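Long-range contact in heat shock protein, putative (Plasmodium falciparum, PDB 1Y6Z), which probably acts as an ATP-dependent chaperone of the Hsp90 family that binds unfolded proteins, represented here by its middle domain: residues I53-F66 / K149-G161. Numbering follows the deposited sequence.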
# COMPACT_ATOMS: atom_id res chain seq x y z
N ILE B 53 -7.25 -4.45 16.57
CA ILE B 53 -8.49 -4.94 16.03
C ILE B 53 -9.04 -5.86 17.08
O ILE B 53 -8.39 -6.85 17.47
CB ILE B 53 -8.27 -5.70 14.73
CG1 ILE B 53 -7.74 -4.73 13.67
CG2 ILE B 53 -9.58 -6.38 14.23
CD1 ILE B 53 -7.48 -5.45 12.35
N PRO B 54 -10.22 -5.52 17.61
CA PRO B 54 -10.81 -6.33 18.68
C PRO B 54 -11.12 -7.74 18.22
O PRO B 54 -11.29 -7.96 17.03
CB PRO B 54 -12.13 -5.55 19.01
CG PRO B 54 -11.76 -4.14 18.68
CD PRO B 54 -11.04 -4.32 17.35
N GLY B 55 -11.21 -8.68 19.16
CA GLY B 55 -11.65 -10.05 18.86
C GLY B 55 -13.12 -10.25 18.51
O GLY B 55 -13.49 -11.29 17.94
N SER B 56 -13.97 -9.28 18.90
CA SER B 56 -15.39 -9.36 18.74
C SER B 56 -15.92 -7.94 18.73
O SER B 56 -15.20 -7.00 19.07
CB SER B 56 -16.06 -10.20 19.86
OG SER B 56 -15.86 -9.61 21.13
N LEU B 57 -17.19 -7.76 18.39
CA LEU B 57 -17.74 -6.40 18.28
C LEU B 57 -17.68 -5.68 19.64
O LEU B 57 -18.16 -6.24 20.65
CB LEU B 57 -19.15 -6.49 17.70
CG LEU B 57 -19.88 -5.30 17.13
CD1 LEU B 57 -19.02 -4.59 16.00
CD2 LEU B 57 -21.28 -5.75 16.62
N PRO B 58 -17.07 -4.46 19.71
CA PRO B 58 -17.13 -3.77 21.00
C PRO B 58 -18.59 -3.57 21.44
O PRO B 58 -19.47 -3.48 20.59
CB PRO B 58 -16.47 -2.41 20.71
CG PRO B 58 -15.49 -2.70 19.60
CD PRO B 58 -16.19 -3.74 18.75
N TRP B 59 -18.83 -3.51 22.74
CA TRP B 59 -20.21 -3.41 23.23
C TRP B 59 -20.81 -2.06 22.83
O TRP B 59 -22.00 -1.97 22.49
CB TRP B 59 -20.28 -3.69 24.77
CG TRP B 59 -19.94 -5.16 25.05
CD1 TRP B 59 -18.77 -5.67 25.53
CD2 TRP B 59 -20.73 -6.28 24.66
NE1 TRP B 59 -18.83 -7.06 25.53
CE2 TRP B 59 -20.02 -7.45 24.99
CE3 TRP B 59 -21.99 -6.41 24.07
CZ2 TRP B 59 -20.53 -8.73 24.73
CZ3 TRP B 59 -22.52 -7.68 23.83
CH2 TRP B 59 -21.80 -8.83 24.20
N GLU B 60 -20.01 -1.00 22.84
CA GLU B 60 -20.44 0.30 22.29
C GLU B 60 -21.01 0.20 20.86
O GLU B 60 -21.76 1.08 20.44
CB GLU B 60 -19.27 1.30 22.22
CG GLU B 60 -18.61 1.62 23.53
CD GLU B 60 -17.44 0.68 23.83
OE1 GLU B 60 -17.21 -0.24 23.03
OE2 GLU B 60 -16.76 0.84 24.87
N LEU B 61 -20.71 -0.88 20.13
CA LEU B 61 -21.14 -0.99 18.75
C LEU B 61 -22.09 -2.14 18.54
O LEU B 61 -22.35 -2.56 17.42
CB LEU B 61 -19.90 -1.19 17.83
CG LEU B 61 -18.85 -0.08 17.92
CD1 LEU B 61 -17.66 -0.45 17.00
CD2 LEU B 61 -19.56 1.20 17.46
N SER B 62 -22.58 -2.70 19.63
CA SER B 62 -23.40 -3.90 19.50
C SER B 62 -24.89 -3.60 19.41
O SER B 62 -25.71 -4.53 19.43
CB SER B 62 -23.14 -4.82 20.68
OG SER B 62 -24.09 -5.90 20.61
N LYS B 63 -25.26 -2.33 19.41
CA LYS B 63 -26.68 -1.93 19.28
C LYS B 63 -26.91 -1.21 17.96
O LYS B 63 -27.68 -1.67 17.15
CB LYS B 63 -27.17 -1.09 20.46
CG LYS B 63 -27.33 -1.88 21.79
CD LYS B 63 -27.62 -0.89 22.96
CE LYS B 63 -27.70 -1.60 24.32
NZ LYS B 63 -27.54 -0.70 25.50
N ASN B 64 -26.24 -0.09 17.76
CA ASN B 64 -26.14 0.53 16.43
C ASN B 64 -24.73 0.35 15.84
O ASN B 64 -23.74 0.40 16.56
CB ASN B 64 -26.42 2.03 16.51
CG ASN B 64 -26.60 2.67 15.13
OD1 ASN B 64 -25.87 3.62 14.78
ND2 ASN B 64 -27.54 2.13 14.32
N MET B 65 -24.64 0.25 14.52
CA MET B 65 -23.34 0.23 13.84
C MET B 65 -22.41 1.33 14.28
O MET B 65 -21.19 1.17 14.29
CB MET B 65 -23.50 0.32 12.33
CG MET B 65 -23.53 -1.02 11.66
SD MET B 65 -23.08 -0.74 9.98
CE MET B 65 -24.11 0.60 9.56
N PHE B 66 -22.96 2.49 14.59
CA PHE B 66 -22.10 3.57 15.02
C PHE B 66 -22.51 4.07 16.39
O PHE B 66 -23.71 4.05 16.71
CB PHE B 66 -22.01 4.67 13.95
CG PHE B 66 -21.45 4.17 12.63
CD1 PHE B 66 -20.07 3.99 12.46
CD2 PHE B 66 -22.30 3.86 11.56
CE1 PHE B 66 -19.54 3.49 11.24
CE2 PHE B 66 -21.78 3.40 10.33
CZ PHE B 66 -20.40 3.20 10.18
N LYS B 149 -12.95 -14.63 10.04
CA LYS B 149 -13.46 -14.08 11.32
C LYS B 149 -13.50 -12.56 11.34
O LYS B 149 -14.54 -11.96 11.61
CB LYS B 149 -12.56 -14.53 12.45
CG LYS B 149 -13.07 -14.21 13.81
CD LYS B 149 -12.13 -14.85 14.81
CE LYS B 149 -12.92 -15.67 15.80
NZ LYS B 149 -12.59 -15.26 17.17
N PHE B 150 -12.37 -11.94 11.00
CA PHE B 150 -12.36 -10.49 10.85
C PHE B 150 -13.48 -10.01 9.89
O PHE B 150 -14.27 -9.14 10.24
CB PHE B 150 -10.98 -9.99 10.40
CG PHE B 150 -10.95 -8.54 10.08
CD1 PHE B 150 -10.91 -7.59 11.12
CD2 PHE B 150 -10.99 -8.11 8.75
CE1 PHE B 150 -10.93 -6.25 10.83
CE2 PHE B 150 -11.00 -6.78 8.44
CZ PHE B 150 -10.99 -5.83 9.47
N LEU B 151 -13.58 -10.55 8.67
CA LEU B 151 -14.63 -10.08 7.76
C LEU B 151 -16.04 -10.40 8.26
O LEU B 151 -16.96 -9.59 8.12
CB LEU B 151 -14.42 -10.59 6.31
CG LEU B 151 -13.18 -10.05 5.56
CD1 LEU B 151 -13.16 -10.76 4.19
CD2 LEU B 151 -13.13 -8.54 5.38
N ASN B 152 -16.21 -11.58 8.85
CA ASN B 152 -17.55 -11.92 9.45
C ASN B 152 -18.03 -10.91 10.52
O ASN B 152 -19.23 -10.64 10.62
CB ASN B 152 -17.53 -13.33 10.08
CG ASN B 152 -17.55 -14.47 9.05
OD1 ASN B 152 -17.20 -15.62 9.38
ND2 ASN B 152 -17.92 -14.16 7.81
N THR B 153 -17.10 -10.33 11.28
CA THR B 153 -17.42 -9.37 12.39
C THR B 153 -17.38 -7.90 11.94
O THR B 153 -18.28 -7.11 12.31
CB THR B 153 -16.40 -9.53 13.54
OG1 THR B 153 -16.21 -10.93 13.80
CG2 THR B 153 -16.78 -8.71 14.87
N PHE B 154 -16.32 -7.54 11.20
CA PHE B 154 -16.01 -6.16 10.88
C PHE B 154 -16.07 -5.81 9.39
O PHE B 154 -15.95 -4.66 9.01
CB PHE B 154 -14.63 -5.78 11.44
CG PHE B 154 -14.51 -5.91 12.91
CD1 PHE B 154 -13.65 -6.89 13.46
CD2 PHE B 154 -15.22 -5.05 13.77
CE1 PHE B 154 -13.49 -7.05 14.89
CE2 PHE B 154 -15.10 -5.20 15.22
CZ PHE B 154 -14.23 -6.23 15.77
N GLY B 155 -16.33 -6.82 8.55
CA GLY B 155 -16.50 -6.60 7.10
C GLY B 155 -17.53 -5.56 6.73
O GLY B 155 -17.36 -4.88 5.72
N LYS B 156 -18.63 -5.43 7.52
CA LYS B 156 -19.61 -4.40 7.27
C LYS B 156 -18.98 -3.02 7.33
O LYS B 156 -19.34 -2.13 6.53
CB LYS B 156 -20.79 -4.49 8.26
CG LYS B 156 -20.33 -4.52 9.76
CD LYS B 156 -21.52 -4.92 10.67
CE LYS B 156 -21.24 -4.46 12.11
NZ LYS B 156 -22.50 -4.77 12.99
N TYR B 157 -18.01 -2.83 8.25
CA TYR B 157 -17.35 -1.50 8.38
C TYR B 157 -16.50 -1.19 7.14
O TYR B 157 -16.45 -0.08 6.68
CB TYR B 157 -16.49 -1.43 9.65
CG TYR B 157 -17.36 -1.37 10.85
CD1 TYR B 157 -17.58 -2.49 11.63
CD2 TYR B 157 -18.02 -0.20 11.16
CE1 TYR B 157 -18.44 -2.40 12.78
CE2 TYR B 157 -18.88 -0.09 12.33
CZ TYR B 157 -19.08 -1.17 13.11
OH TYR B 157 -19.98 -1.11 14.20
N LEU B 158 -15.83 -2.20 6.65
CA LEU B 158 -14.97 -2.01 5.45
C LEU B 158 -15.84 -1.63 4.26
O LEU B 158 -15.49 -0.72 3.49
CB LEU B 158 -14.19 -3.28 5.22
CG LEU B 158 -12.86 -3.40 5.98
CD1 LEU B 158 -13.01 -3.40 7.53
CD2 LEU B 158 -12.11 -4.68 5.49
N LYS B 159 -17.04 -2.24 4.17
CA LYS B 159 -18.01 -1.98 3.07
C LYS B 159 -18.44 -0.55 3.13
O LYS B 159 -18.47 0.11 2.11
CB LYS B 159 -19.18 -2.95 3.13
CG LYS B 159 -18.84 -4.33 2.56
CD LYS B 159 -19.91 -5.36 2.98
CE LYS B 159 -19.48 -6.78 2.69
NZ LYS B 159 -20.44 -7.68 3.50
N ILE B 160 -18.69 -0.06 4.36
CA ILE B 160 -18.99 1.38 4.57
C ILE B 160 -17.78 2.26 4.21
O ILE B 160 -17.94 3.31 3.60
CB ILE B 160 -19.49 1.65 5.99
CG1 ILE B 160 -20.91 1.09 6.16
CG2 ILE B 160 -19.49 3.19 6.35
CD1 ILE B 160 -21.14 0.69 7.60
N GLY B 161 -16.58 1.81 4.57
CA GLY B 161 -15.35 2.51 4.16
C GLY B 161 -15.25 2.73 2.64
O GLY B 161 -14.87 3.83 2.19
O HOH W 1 -21.84 -3.07 14.82
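Tyr157 and Phe66 both set CG opposite the carbonyl carbon (chi1 -72° and -60°), which carries the two rings into an offset edge-to-face pair: the tyrosine edge points toward the phenylalanine face. The planes stand nearly perpendicular, at 83°. The phenol ends on the backbone of the loop, its OH donating to Met65 O over 2.6 Å, in the carbonyl plane and on a lone pair. A water gives a hydrogen to the same hydroxyl and another to Leu61 O, while accepting from Lys156 NZ, so loop and helix share one polar junction. Met65, its chain bent at chi3, meets Ile160 tip to tip, SD to CD1 3.4 Å, with the sulfur more distantly above the Tyr157 face as a Met-aromatic contact. Farther along, the Phe154 edge receives Pro54 O at CE1 (3.2 Å) and Pro58 CD in plane, and Ile53 CG2 reaches the Phe150 edge, 3.6 Å from CD1. Phe96 stacks on Phe154 from outside the two segments. The arrangement exemplifies an aromatic helix face docked on an irregular loop, here joining helix 145-164 to the connection between strands 47-53 and 73-77 in an Hsp90 middle domain.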